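Local coordinates for dihydrodipicolinate synthase (Bacteroides thetaiotaomicron, PDB 4XKY), which probably forms a Schiff base with pyruvate as a DapA-family aldolase, as in dihydrodipicolinate synthases and N-acetylneuraminate lyases, at residues A[41-46]-A[77-82]; A[90-95]-A[128-133]; A[104-109]-A[134-139]; A[117-122]-A[151-156]; A[161-166]-A[186-191]. One frame throughout, in Å; residues are numbered along the deposited sequence.

Contact 1 (A[41-46]-A[77-82])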
# COMPACT_ATOMS: atom_id res chain seq x y z
N ALA A 41 6.91 -23.87 24.88
CA ALA A 41 8.16 -23.63 24.20
C ALA A 41 8.51 -22.18 24.36
O ALA A 41 7.70 -21.40 24.82
CB ALA A 41 8.05 -23.99 22.73
N LEU A 42 9.74 -21.85 23.99
CA LEU A 42 10.24 -20.48 23.98
C LEU A 42 10.66 -20.12 22.56
O LEU A 42 11.40 -20.87 21.91
CB LEU A 42 11.48 -20.37 24.86
CG LEU A 42 11.36 -20.97 26.26
CD1 LEU A 42 12.68 -20.83 26.99
CD2 LEU A 42 10.27 -20.27 27.06
N PHE A 43 10.20 -18.96 22.11
CA PHE A 43 10.48 -18.48 20.78
C PHE A 43 11.30 -17.21 20.92
O PHE A 43 10.84 -16.21 21.48
CB PHE A 43 9.17 -18.24 20.03
CG PHE A 43 9.35 -17.60 18.69
CD1 PHE A 43 10.39 -17.99 17.84
CD2 PHE A 43 8.51 -16.59 18.27
CE1 PHE A 43 10.56 -17.36 16.62
CE2 PHE A 43 8.67 -15.97 17.04
CZ PHE A 43 9.70 -16.36 16.21
N VAL A 44 12.56 -17.27 20.46
CA VAL A 44 13.41 -16.09 20.58
C VAL A 44 13.66 -15.41 19.25
O VAL A 44 13.66 -16.05 18.19
CB VAL A 44 14.74 -16.36 21.30
CG1 VAL A 44 14.47 -17.00 22.66
CG2 VAL A 44 15.67 -17.24 20.48
N LEU A 45 13.90 -14.11 19.38
CA LEU A 45 14.19 -13.19 18.28
C LEU A 45 13.04 -12.96 17.30
O LEU A 45 13.25 -12.65 16.15
CB LEU A 45 15.48 -13.63 17.56
CG LEU A 45 16.71 -13.62 18.46
CD1 LEU A 45 17.94 -14.00 17.67
CD2 LEU A 45 16.95 -12.26 19.10
N GLY A 46 11.81 -13.12 17.76
CA GLY A 46 10.66 -12.69 16.96
C GLY A 46 10.62 -11.15 16.98
O GLY A 46 11.54 -10.50 17.52
N LEU A 77 12.85 -22.37 20.05
CA LEU A 77 12.73 -21.97 18.64
C LEU A 77 13.42 -20.64 18.44
O LEU A 77 13.22 -19.72 19.21
CB LEU A 77 11.25 -21.81 18.26
CG LEU A 77 10.45 -23.06 17.88
CD1 LEU A 77 10.49 -24.07 19.00
CD2 LEU A 77 9.00 -22.74 17.54
N VAL A 78 14.19 -20.53 17.37
CA VAL A 78 14.99 -19.35 17.11
C VAL A 78 14.59 -18.76 15.77
O VAL A 78 14.67 -19.44 14.74
CB VAL A 78 16.50 -19.69 17.07
CG1 VAL A 78 17.32 -18.47 16.69
CG2 VAL A 78 16.97 -20.23 18.42
N CYS A 79 14.21 -17.49 15.78
CA CYS A 79 14.00 -16.76 14.54
C CYS A 79 15.34 -16.44 13.91
O CYS A 79 16.20 -15.78 14.52
CB CYS A 79 13.20 -15.48 14.77
SG CYS A 79 12.53 -14.76 13.25
N ILE A 80 15.53 -16.94 12.69
CA ILE A 80 16.76 -16.72 11.93
C ILE A 80 16.59 -15.76 10.73
O ILE A 80 17.55 -15.59 9.97
CB ILE A 80 17.35 -18.05 11.41
CG1 ILE A 80 16.36 -18.77 10.49
CG2 ILE A 80 17.74 -18.96 12.56
CD1 ILE A 80 17.02 -19.82 9.60
N SER A 81 15.41 -15.16 10.55
CA SER A 81 15.17 -14.26 9.41
C SER A 81 16.18 -13.11 9.42
O SER A 81 16.52 -12.58 10.47
CB SER A 81 13.76 -13.65 9.38
OG SER A 81 12.74 -14.62 9.64
N ASP A 82 16.68 -12.78 8.24
CA ASP A 82 17.69 -11.74 8.09
C ASP A 82 17.66 -11.38 6.63
O ASP A 82 17.30 -12.21 5.81
CB ASP A 82 19.09 -12.25 8.46
CG ASP A 82 20.06 -11.11 8.73
OD1 ASP A 82 20.56 -10.47 7.78
OD2 ASP A 82 20.30 -10.84 9.91

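Contact 2 (A[90-95]-A[128-133])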
# COMPACT_ATOMS: atom_id res chain seq x y z
N ASN A 90 24.12 -18.61 9.51
CA ASN A 90 25.02 -18.54 10.65
C ASN A 90 24.24 -18.58 11.99
O ASN A 90 24.68 -19.22 12.94
CB ASN A 90 25.92 -17.30 10.53
CG ASN A 90 26.86 -17.15 11.71
OD1 ASN A 90 27.83 -17.88 11.83
ND2 ASN A 90 26.56 -16.20 12.59
N LEU A 91 23.09 -17.91 12.06
CA LEU A 91 22.32 -17.93 13.30
C LEU A 91 21.74 -19.30 13.54
O LEU A 91 21.69 -19.75 14.71
CB LEU A 91 21.18 -16.92 13.30
CG LEU A 91 21.56 -15.44 13.35
CD1 LEU A 91 20.30 -14.60 13.30
CD2 LEU A 91 22.38 -15.11 14.59
N ALA A 92 21.28 -19.95 12.47
CA ALA A 92 20.78 -21.33 12.56
C ALA A 92 21.85 -22.27 13.10
O ALA A 92 21.56 -23.04 13.99
CB ALA A 92 20.29 -21.84 11.22
N CYS A 93 23.08 -22.21 12.58
CA CYS A 93 24.17 -23.06 13.09
C CYS A 93 24.52 -22.79 14.56
O CYS A 93 24.79 -23.71 15.33
CB CYS A 93 25.42 -22.92 12.22
SG CYS A 93 25.06 -23.48 10.52
N LEU A 94 24.49 -21.51 14.94
CA LEU A 94 24.71 -21.12 16.31
C LEU A 94 23.61 -21.71 17.18
O LEU A 94 23.88 -22.34 18.20
CB LEU A 94 24.72 -19.60 16.41
CG LEU A 94 24.84 -19.14 17.87
CD1 LEU A 94 26.30 -19.15 18.27
CD2 LEU A 94 24.23 -17.77 18.09
N ALA A 95 22.36 -21.52 16.77
CA ALA A 95 21.22 -22.16 17.43
C ALA A 95 21.44 -23.66 17.61
O ALA A 95 21.29 -24.17 18.73
CB ALA A 95 19.93 -21.90 16.66
N GLN A 128 20.83 -26.17 3.83
CA GLN A 128 21.85 -25.45 4.60
C GLN A 128 21.54 -25.39 6.08
O GLN A 128 22.38 -24.92 6.84
CB GLN A 128 21.97 -24.01 4.09
CG GLN A 128 22.18 -23.88 2.59
CD GLN A 128 22.45 -22.45 2.20
OE1 GLN A 128 23.41 -21.85 2.67
NE2 GLN A 128 21.60 -21.89 1.34
N LEU A 129 20.35 -25.81 6.51
CA LEU A 129 19.92 -25.63 7.91
C LEU A 129 20.13 -26.92 8.70
O LEU A 129 19.83 -27.98 8.20
CB LEU A 129 18.44 -25.29 7.98
CG LEU A 129 17.97 -24.07 7.22
CD1 LEU A 129 16.49 -23.89 7.42
CD2 LEU A 129 18.74 -22.85 7.68
N PRO A 130 20.60 -26.83 9.95
CA PRO A 130 20.83 -28.03 10.75
C PRO A 130 19.69 -28.37 11.73
O PRO A 130 19.86 -29.25 12.56
CB PRO A 130 22.09 -27.66 11.52
CG PRO A 130 21.88 -26.20 11.80
CD PRO A 130 21.23 -25.65 10.56
N LEU A 131 18.56 -27.68 11.64
CA LEU A 131 17.41 -27.92 12.51
C LEU A 131 16.11 -27.86 11.71
O LEU A 131 16.07 -27.24 10.63
CB LEU A 131 17.36 -26.87 13.63
CG LEU A 131 18.49 -26.88 14.67
CD1 LEU A 131 18.44 -25.64 15.54
CD2 LEU A 131 18.50 -28.13 15.55
N PRO A 132 15.02 -28.47 12.24
CA PRO A 132 13.72 -28.34 11.58
C PRO A 132 13.29 -26.89 11.47
O PRO A 132 13.76 -26.05 12.25
CB PRO A 132 12.77 -29.10 12.50
CG PRO A 132 13.62 -29.98 13.35
CD PRO A 132 14.97 -29.35 13.42
N LEU A 133 12.41 -26.59 10.53
CA LEU A 133 12.06 -25.23 10.23
C LEU A 133 10.58 -24.97 10.39
O LEU A 133 9.78 -25.79 9.98
CB LEU A 133 12.45 -24.94 8.78
CG LEU A 133 12.03 -23.57 8.23
CD1 LEU A 133 12.83 -22.51 8.93
CD2 LEU A 133 12.26 -23.45 6.75

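Contact 3 (A[104-109]-A[134-139])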
# COMPACT_ATOMS: atom_id res chain seq x y z
N VAL A 104 12.96 -20.61 12.85
CA VAL A 104 11.75 -19.98 12.33
C VAL A 104 12.22 -18.98 11.28
O VAL A 104 13.14 -18.20 11.54
CB VAL A 104 10.98 -19.26 13.44
CG1 VAL A 104 9.66 -18.69 12.94
CG2 VAL A 104 10.73 -20.21 14.60
N SER A 105 11.62 -19.00 10.10
CA SER A 105 12.16 -18.20 9.01
C SER A 105 11.08 -17.60 8.12
O SER A 105 10.17 -18.30 7.67
CB SER A 105 13.02 -19.10 8.13
OG SER A 105 13.14 -18.55 6.84
N ALA A 106 11.23 -16.31 7.85
CA ALA A 106 10.45 -15.62 6.82
C ALA A 106 11.42 -15.21 5.72
O ALA A 106 12.56 -14.87 6.00
CB ALA A 106 9.79 -14.38 7.38
N PRO A 107 10.96 -15.22 4.47
CA PRO A 107 11.85 -14.71 3.44
C PRO A 107 12.00 -13.20 3.59
O PRO A 107 11.10 -12.53 4.12
CB PRO A 107 11.13 -15.07 2.14
CG PRO A 107 9.67 -15.11 2.52
CD PRO A 107 9.59 -15.45 3.98
N PRO A 108 13.14 -12.66 3.17
CA PRO A 108 13.43 -11.24 3.36
C PRO A 108 12.41 -10.38 2.61
O PRO A 108 11.94 -10.80 1.55
CB PRO A 108 14.82 -11.09 2.75
CG PRO A 108 14.90 -12.17 1.73
CD PRO A 108 14.18 -13.32 2.37
N TYR A 109 12.07 -9.21 3.13
CA TYR A 109 10.93 -8.45 2.58
C TYR A 109 11.01 -8.16 1.08
O TYR A 109 10.01 -8.27 0.38
CB TYR A 109 10.67 -7.15 3.37
CG TYR A 109 11.63 -6.00 3.13
CD1 TYR A 109 11.31 -4.98 2.23
CD2 TYR A 109 12.83 -5.91 3.83
CE1 TYR A 109 12.17 -3.92 2.01
CE2 TYR A 109 13.70 -4.85 3.62
CZ TYR A 109 13.36 -3.86 2.71
OH TYR A 109 14.21 -2.80 2.49
N PHE A 134 10.23 -23.81 10.94
CA PHE A 134 8.87 -23.25 10.87
C PHE A 134 8.91 -22.11 9.86
O PHE A 134 9.82 -21.26 9.90
CB PHE A 134 8.39 -22.69 12.23
CG PHE A 134 8.07 -23.75 13.25
CD1 PHE A 134 6.76 -24.15 13.48
CD2 PHE A 134 9.09 -24.36 13.96
CE1 PHE A 134 6.47 -25.13 14.41
CE2 PHE A 134 8.82 -25.35 14.88
CZ PHE A 134 7.50 -25.74 15.10
N LEU A 135 7.95 -22.11 8.95
CA LEU A 135 7.76 -21.02 8.00
C LEU A 135 6.98 -19.93 8.68
O LEU A 135 6.08 -20.21 9.49
CB LEU A 135 6.94 -21.50 6.81
CG LEU A 135 7.54 -22.64 6.03
CD1 LEU A 135 6.49 -23.13 5.06
CD2 LEU A 135 8.79 -22.17 5.31
N TYR A 136 7.29 -18.68 8.38
CA TYR A 136 6.39 -17.65 8.86
C TYR A 136 6.12 -16.50 7.92
O TYR A 136 6.98 -15.99 7.20
CB TYR A 136 6.69 -17.20 10.29
CG TYR A 136 7.75 -16.17 10.47
CD1 TYR A 136 7.42 -14.83 10.65
CD2 TYR A 136 9.08 -16.54 10.52
CE1 TYR A 136 8.40 -13.88 10.84
CE2 TYR A 136 10.07 -15.60 10.73
CZ TYR A 136 9.73 -14.27 10.89
OH TYR A 136 10.74 -13.36 11.08
N ASN A 137 4.86 -16.11 7.96
CA ASN A 137 4.30 -15.14 7.08
C ASN A 137 4.55 -13.76 7.70
O ASN A 137 3.94 -13.41 8.71
CB ASN A 137 2.81 -15.44 6.99
CG ASN A 137 2.22 -15.10 5.64
OD1 ASN A 137 2.86 -15.20 4.59
ND2 ASN A 137 0.95 -14.71 5.68
N MET A 138 5.48 -13.00 7.11
CA MET A 138 5.92 -11.71 7.66
C MET A 138 4.74 -10.74 7.69
O MET A 138 4.06 -10.57 6.68
CB MET A 138 7.05 -11.11 6.82
CG MET A 138 8.09 -10.32 7.61
SD MET A 138 9.65 -10.14 6.71
CE MET A 138 10.14 -8.49 7.21
N PRO A 139 4.50 -10.11 8.85
CA PRO A 139 3.29 -9.32 9.07
C PRO A 139 3.10 -8.11 8.16
O PRO A 139 1.97 -7.85 7.72
CB PRO A 139 3.42 -8.86 10.54
CG PRO A 139 4.87 -8.97 10.85
CD PRO A 139 5.35 -10.15 10.06

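Contact 4 (A[117-122]-A[151-156])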
# COMPACT_ATOMS: atom_id res chain seq x y z
N GLU A 117 8.94 -18.34 -6.75
CA GLU A 117 10.15 -17.86 -6.09
C GLU A 117 10.21 -18.14 -4.59
O GLU A 117 11.29 -18.35 -4.04
CB GLU A 117 10.35 -16.36 -6.30
CG GLU A 117 10.52 -15.94 -7.75
CD GLU A 117 9.24 -15.37 -8.31
OE1 GLU A 117 9.11 -14.13 -8.32
OE2 GLU A 117 8.35 -16.17 -8.71
N LEU A 118 9.06 -18.11 -3.91
CA LEU A 118 9.03 -18.52 -2.51
C LEU A 118 9.44 -19.98 -2.34
O LEU A 118 10.14 -20.34 -1.39
CB LEU A 118 7.64 -18.33 -1.91
CG LEU A 118 7.27 -16.94 -1.42
CD1 LEU A 118 5.89 -16.99 -0.78
CD2 LEU A 118 8.29 -16.43 -0.42
N ILE A 119 8.99 -20.82 -3.26
CA ILE A 119 9.27 -22.24 -3.16
C ILE A 119 10.76 -22.44 -3.35
O ILE A 119 11.39 -23.19 -2.60
CB ILE A 119 8.44 -23.05 -4.17
CG1 ILE A 119 6.97 -23.04 -3.73
CG2 ILE A 119 8.98 -24.47 -4.30
CD1 ILE A 119 5.97 -23.33 -4.83
N GLU A 120 11.32 -21.74 -4.32
CA GLU A 120 12.74 -21.92 -4.64
C GLU A 120 13.62 -21.37 -3.51
O GLU A 120 14.69 -21.91 -3.26
CB GLU A 120 13.11 -21.29 -6.00
CG GLU A 120 13.64 -19.85 -5.93
CD GLU A 120 14.50 -19.45 -7.12
OE1 GLU A 120 15.14 -20.31 -7.75
OE2 GLU A 120 14.55 -18.23 -7.43
N PHE A 121 13.18 -20.30 -2.87
CA PHE A 121 13.89 -19.76 -1.72
C PHE A 121 14.11 -20.83 -0.67
O PHE A 121 15.22 -21.06 -0.22
CB PHE A 121 13.13 -18.59 -1.09
CG PHE A 121 13.80 -18.05 0.12
CD1 PHE A 121 14.77 -17.07 0.01
CD2 PHE A 121 13.51 -18.55 1.37
CE1 PHE A 121 15.42 -16.58 1.12
CE2 PHE A 121 14.16 -18.07 2.49
CZ PHE A 121 15.12 -17.08 2.37
N TYR A 122 13.03 -21.49 -0.27
CA TYR A 122 13.10 -22.54 0.73
C TYR A 122 13.80 -23.79 0.25
O TYR A 122 14.48 -24.44 1.04
CB TYR A 122 11.71 -22.83 1.29
CG TYR A 122 11.39 -21.72 2.23
CD1 TYR A 122 12.04 -21.64 3.45
CD2 TYR A 122 10.52 -20.71 1.87
CE1 TYR A 122 11.81 -20.59 4.31
CE2 TYR A 122 10.28 -19.65 2.73
CZ TYR A 122 10.93 -19.59 3.94
OH TYR A 122 10.70 -18.54 4.82
N ILE A 151 2.39 -23.47 0.77
CA ILE A 151 2.65 -24.06 2.07
C ILE A 151 2.55 -25.57 2.01
O ILE A 151 3.39 -26.26 2.58
CB ILE A 151 1.74 -23.47 3.16
CG1 ILE A 151 2.27 -22.09 3.55
CG2 ILE A 151 1.74 -24.33 4.42
CD1 ILE A 151 1.25 -21.25 4.29
N GLN A 152 1.52 -26.09 1.34
CA GLN A 152 1.40 -27.55 1.11
C GLN A 152 2.68 -28.09 0.53
O GLN A 152 3.22 -29.08 1.01
CB GLN A 152 0.31 -27.87 0.10
CG GLN A 152 -0.95 -28.49 0.64
CD GLN A 152 -1.98 -28.70 -0.46
OE1 GLN A 152 -3.14 -28.28 -0.35
NE2 GLN A 152 -1.55 -29.32 -1.56
N ARG A 153 3.13 -27.41 -0.52
CA ARG A 153 4.29 -27.84 -1.28
C ARG A 153 5.60 -27.82 -0.48
O ARG A 153 6.39 -28.76 -0.60
CB ARG A 153 4.41 -26.97 -2.53
CG ARG A 153 5.71 -27.12 -3.30
CD ARG A 153 5.82 -28.44 -4.06
NE ARG A 153 7.12 -28.53 -4.70
CZ ARG A 153 7.49 -27.82 -5.77
NH1 ARG A 153 6.65 -26.97 -6.36
NH2 ARG A 153 8.72 -27.97 -6.27
N ILE A 154 5.84 -26.78 0.31
CA ILE A 154 7.10 -26.66 1.05
C ILE A 154 7.07 -27.64 2.22
O ILE A 154 8.09 -28.22 2.58
CB ILE A 154 7.34 -25.22 1.56
CG1 ILE A 154 7.50 -24.28 0.38
CG2 ILE A 154 8.60 -25.15 2.43
CD1 ILE A 154 7.40 -22.81 0.72
N ALA A 155 5.89 -27.86 2.76
CA ALA A 155 5.72 -28.76 3.88
C ALA A 155 5.94 -30.25 3.58
O ALA A 155 5.99 -31.05 4.51
CB ALA A 155 4.34 -28.58 4.47
N GLU A 156 6.05 -30.62 2.31
CA GLU A 156 6.42 -32.00 1.96
C GLU A 156 7.84 -32.30 2.45
O GLU A 156 8.14 -33.45 2.81
CB GLU A 156 6.37 -32.23 0.46
CG GLU A 156 4.98 -32.15 -0.16
CD GLU A 156 5.03 -31.83 -1.65
OE1 GLU A 156 6.10 -31.41 -2.16
OE2 GLU A 156 3.99 -31.98 -2.32

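Contact 5 (A[161-166]-A[186-191])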
# COMPACT_ATOMS: atom_id res chain seq x y z
N ILE A 161 8.44 -28.19 9.53
CA ILE A 161 7.49 -28.84 10.46
C ILE A 161 6.33 -27.96 10.89
O ILE A 161 5.46 -28.40 11.62
CB ILE A 161 8.19 -29.42 11.72
CG1 ILE A 161 8.95 -28.33 12.49
CG2 ILE A 161 9.13 -30.54 11.32
CD1 ILE A 161 9.59 -28.79 13.80
N GLY A 162 6.30 -26.72 10.46
CA GLY A 162 5.21 -25.88 10.88
C GLY A 162 5.14 -24.54 10.21
O GLY A 162 5.94 -24.23 9.33
N PHE A 163 4.15 -23.78 10.64
CA PHE A 163 3.81 -22.51 10.07
C PHE A 163 3.25 -21.61 11.18
O PHE A 163 2.43 -22.07 12.00
CB PHE A 163 2.77 -22.74 8.97
CG PHE A 163 2.18 -21.48 8.39
CD1 PHE A 163 2.87 -20.75 7.43
CD2 PHE A 163 0.92 -21.04 8.77
CE1 PHE A 163 2.33 -19.59 6.89
CE2 PHE A 163 0.37 -19.89 8.22
CZ PHE A 163 1.08 -19.16 7.28
N LYS A 164 3.71 -20.37 11.21
CA LYS A 164 3.28 -19.33 12.15
C LYS A 164 2.74 -18.19 11.30
O LYS A 164 3.41 -17.74 10.36
CB LYS A 164 4.48 -18.85 12.99
CG LYS A 164 4.17 -17.76 14.02
CD LYS A 164 5.37 -16.88 14.43
CE LYS A 164 4.93 -15.41 14.60
NZ LYS A 164 5.34 -14.61 15.81
N ASP A 165 1.53 -17.74 11.59
CA ASP A 165 0.93 -16.59 10.91
C ASP A 165 0.77 -15.42 11.86
O ASP A 165 0.10 -15.53 12.89
CB ASP A 165 -0.46 -16.92 10.34
CG ASP A 165 -1.02 -15.79 9.47
OD1 ASP A 165 -0.21 -15.06 8.87
OD2 ASP A 165 -2.26 -15.62 9.39
N SER A 166 1.38 -14.30 11.50
CA SER A 166 1.26 -13.05 12.24
C SER A 166 0.37 -12.00 11.54
O SER A 166 0.21 -10.91 12.05
CB SER A 166 2.66 -12.47 12.49
OG SER A 166 3.28 -13.17 13.56
N PHE A 186 1.74 -31.27 11.15
CA PHE A 186 2.34 -29.99 10.76
C PHE A 186 1.75 -28.92 11.62
O PHE A 186 0.54 -28.75 11.65
CB PHE A 186 2.00 -29.70 9.29
CG PHE A 186 2.62 -28.43 8.74
CD1 PHE A 186 3.91 -28.43 8.23
CD2 PHE A 186 1.88 -27.27 8.66
CE1 PHE A 186 4.46 -27.29 7.68
CE2 PHE A 186 2.42 -26.11 8.10
CZ PHE A 186 3.72 -26.12 7.61
N SER A 187 2.61 -28.19 12.33
CA SER A 187 2.15 -27.37 13.43
C SER A 187 1.67 -26.04 12.84
O SER A 187 2.39 -25.40 12.06
CB SER A 187 3.26 -27.22 14.47
OG SER A 187 2.89 -26.31 15.48
N MET A 188 0.44 -25.67 13.16
CA MET A 188 -0.20 -24.43 12.67
C MET A 188 -0.42 -23.49 13.86
O MET A 188 -1.28 -23.75 14.72
CB MET A 188 -1.54 -24.71 11.98
CG MET A 188 -1.46 -25.52 10.68
SD MET A 188 -0.82 -24.51 9.34
CE MET A 188 -2.23 -23.43 9.10
N LEU A 189 0.33 -22.39 13.87
CA LEU A 189 0.35 -21.44 14.98
C LEU A 189 -0.09 -20.02 14.60
O LEU A 189 0.17 -19.55 13.48
CB LEU A 189 1.76 -21.39 15.57
CG LEU A 189 2.39 -22.74 15.92
CD1 LEU A 189 3.88 -22.56 16.21
CD2 LEU A 189 1.68 -23.40 17.09
N VAL A 190 -0.78 -19.34 15.51
CA VAL A 190 -1.21 -17.95 15.29
C VAL A 190 -0.52 -17.03 16.29
O VAL A 190 -0.48 -17.30 17.48
CB VAL A 190 -2.73 -17.78 15.45
CG1 VAL A 190 -3.46 -18.24 14.19
CG2 VAL A 190 -3.23 -18.54 16.67
N GLY A 191 0.02 -15.93 15.77
CA GLY A 191 0.79 -14.98 16.57
C GLY A 191 -0.10 -14.12 17.44
O GLY A 191 0.05 -14.11 18.66

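Contact 1 (A[41-46]-A[77-82])
Leu77 enters the pair with its amide N on Leu42 O at 2.8 Å, a nearly straight bond lying almost along the C=O axis. Its own carbonyl then takes Val44 N, and the same oxygen touches Phe43 CA in a CA-H...O contact. Leu77 CB meets the Phe43 ring at CD1 (3.9 Å), the two side chains crossing at about a right angle on the face that looks into the barrel. Val78 turns to the other face, where its CG2 packs beside Val44 CG2 at 3.9 Å, both pointing the same way toward helix 56-70. Cys79 N bonds Val44 O at 2.9 Å, and its CB is pressed close to Leu45 O (3.1 Å) and lies by Phe43 CE1 (3.7 Å). Beyond it the chain leaves the neighbouring strand, and Asp82 pairs with Arg59. The segments are adjacent parallel strands of the TIM barrel, joined by helix 56-70 in a beta-alpha-beta crossover. With CG anti to the backbone N (chi1 174°), Phe43 lays its ring beside Leu77 and Cys79; an alanine here would probably loosen this packing and that against Val208, a probable pyruvate-site residue. Phe43 CE2 also touches Lys164 NZ, so the ring forms part of the apolar surroundings of that amine, which might favour its neutral form.

Contact 2 (A[90-95]-A[128-133])
Leu91 O is gripped by one short bond, from Ala95 N at 2.8 Å, an ordinary turn of helix 85-97; Asn90 O likewise takes Leu94 N. These bonds stay within the helix, and what joins it to residues 128-133 is apolar packing alone. In the TIM-barrel fold this helix lies on the outside, and the other partner is the loop running from helix 115-125 into strand 133-137, so the contact packs an outer helix on the loop that leads into the start of that strand. Ala92 is central to the packing. Its methyl CB touches two groups of the loop, Leu129 CD2 at 4.0 Å and Pro130 CD, also at 4.0 Å, while Ala92 O faces Pro130 CG. Leu129 has CG anti to its carbonyl carbon (chi1 -57°), which carries the CD2 branch back to the helix. One turn further on, Ala95 CB receives the CD1 branch of Leu131 at 4.2 Å. Small residues on this side of the helix let the loop come close, with Ala92 and Leu129 6.4 Å apart CA to CA. On the side of the sheet, Val103 of strand 102-105 touches both Ala92 and Leu131, tying helix and loop to the barrel wall. At the partly exposed margin the Pro130 ring rests alongside the helix backbone, its CG 4.1 Å from Cys93 CA.

Contact 3 (A[104-109]-A[134-139])
Ala106 CB stands over the centre of the Tyr136 ring, 3.6 Å from its centroid, a CH-pi contact close to the ring normal. The contact joins the ends of two adjacent parallel strands of the TIM barrel, 102-105 and 133-137, linked by helix 115-125 in a beta-alpha-beta crossover. Tyr136 CG takes the crowded position between backbone N and carbonyl carbon (chi1 84°), which folds the ring back across the neighbouring strand. There Val104 CG1 lies tight against Tyr136 CD2 (3.3 Å), the two side chains crossing at about a right angle, and Ala106 N lies 3.2 Å from Tyr136 CE2. These contacts, with the bond at OH, probably limit the ring's rotation. Further out, Met138 SD lies near Pro107 O, and the bend at chi3 turns the methyl CE to Tyr109 CB at 4.1 Å; at the other end Val104 CG2 meets Phe134 CB. Two backbone bonds set the register. Ser105 N reaches Phe134 O at 2.9 Å along the C=O axis, whereas Tyr136 N approaches Ser105 O from 44° above the carbonyl plane. At the polar edge, Ser81 OG is shared by Tyr136 OH and Ala106 N, so one serine positions both the phenol and the start of the loop after strand 102-105. Tyr136 is the probable proton donor/acceptor of the active site, and its side chain also packs on Lys164. Within the two segments the Ala106 methyl comes closest to Tyr136 O, 3.2 Å from Ala106 CB.

Contact 4 (A[117-122]-A[151-156])
The Tyr122 ring carries Phe121 CD2 over the centre of one face, and Ile154 CD1 of the other helix approaches it obliquely, 3.9 Å from Tyr122 CD2. In turn Tyr122 CG lies in the plane of the Phe121 ring, at its edge. Across the contact the flat group is the Arg153 guanidinium: Ile119 CG2 sits over one of its faces, 4.0 Å from Arg153 CZ, and the two side chains cross at about a right angle. Arg153 CG, anti to the backbone N, lies 4.1 Å from Ile119 CD1; the bend at chi2 (72°) then brings the guanidinium over Ile119 CG2. Its charge is met by Glu123, which binds NH2 in a salt bridge; the link from NE to Glu156 OE1 is long. Deeper in, Ile119 CG1 meets Ile154 CG1 at 4.3 Å, and Tyr122 CB touches Ile154 CG2 at 4.0 Å. Ile154 therefore packs against both Ile119 and Tyr122, one turn apart on helix 115-125. Toward the sheet, Leu135 of strand 133-137 touches both Tyr122 and Ile154, and Tyr122 OH is hydrogen-bonded to Ser105 O, which anchors the ring to the barrel wall. Charged outside and apolar toward the strands, this is the packing of two successive outer helices, 115-125 and 148-154, around a TIM barrel.

Contact 5 (A[161-166]-A[186-191])
A phenylalanine ring laid over a glycine marks this contact: Gly162 CA sits over one face of Phe186, 3.7 Å from the ring centroid, in a CH-pi contact offset toward the rim. Strands 160-165 and 187-190 are neighbours in the parallel TIM barrel, joined by helix 170-180 in a beta-alpha-beta crossover. Phe186 CG is anti to the backbone N (chi1 -177°), which sends the ring back over the other strand, its CE2 3.5 Å from Phe163 CB. A leucine in place of Phe186 would remove the flat ring over Gly162 and would probably loosen the packing against Phe163 CB. The glycine also lets the strands close in, CA to Ser187 O being 3.1 Å; a CB on Gly162 would collide with that oxygen. On the outward face, which Phe163 and Met188 share, the bend at chi2 brings Met188 SD obliquely beside the Phe163 ring at CD2 (3.9 Å), a Met-aromatic contact. Five backbone bonds alternate along the pair. The first, Ser187 N to Ile161 O, is nearly straight and uses a carbonyl lone pair; Phe163 N then takes Ser187 O at 2.8 Å, and Phe163 O receives Leu189 N. On the inward face lies Lys164, probably the Schiff-base residue, whose backbone is held in place by bonds on its flanks: Asp165 N reaches Leu189 O, and that oxygen also meets Lys164 CA in a CA-H...O contact. The last bond, Gly191 N to Asp165 O at 2.9 Å, comes from 31° above the carbonyl plane.

Following the chain, contact 1 closes first, joining strand 42-44 to strand 76-79 around helix 56-70. Contacts 2, 3 and 4 then open in turn before the earlier ones close, so each crosses the other two: helix 85-97 to the loop before strand 133-137, strand 102-105 to strand 133-137, and helix 115-125 to helix 148-154. Contact 5 follows in series, spanning helix 170-180. Contacts 1, 3 and 5 belong to the barrel sheet; Val78 O to Val104 N joins the first two, Leu135 O to Lys164 N the last two. Contacts 2 and 4 lie in the outer layer, joining helix to loop and helix to helix; Leu133 of contact 2 touches Tyr122 of contact 4.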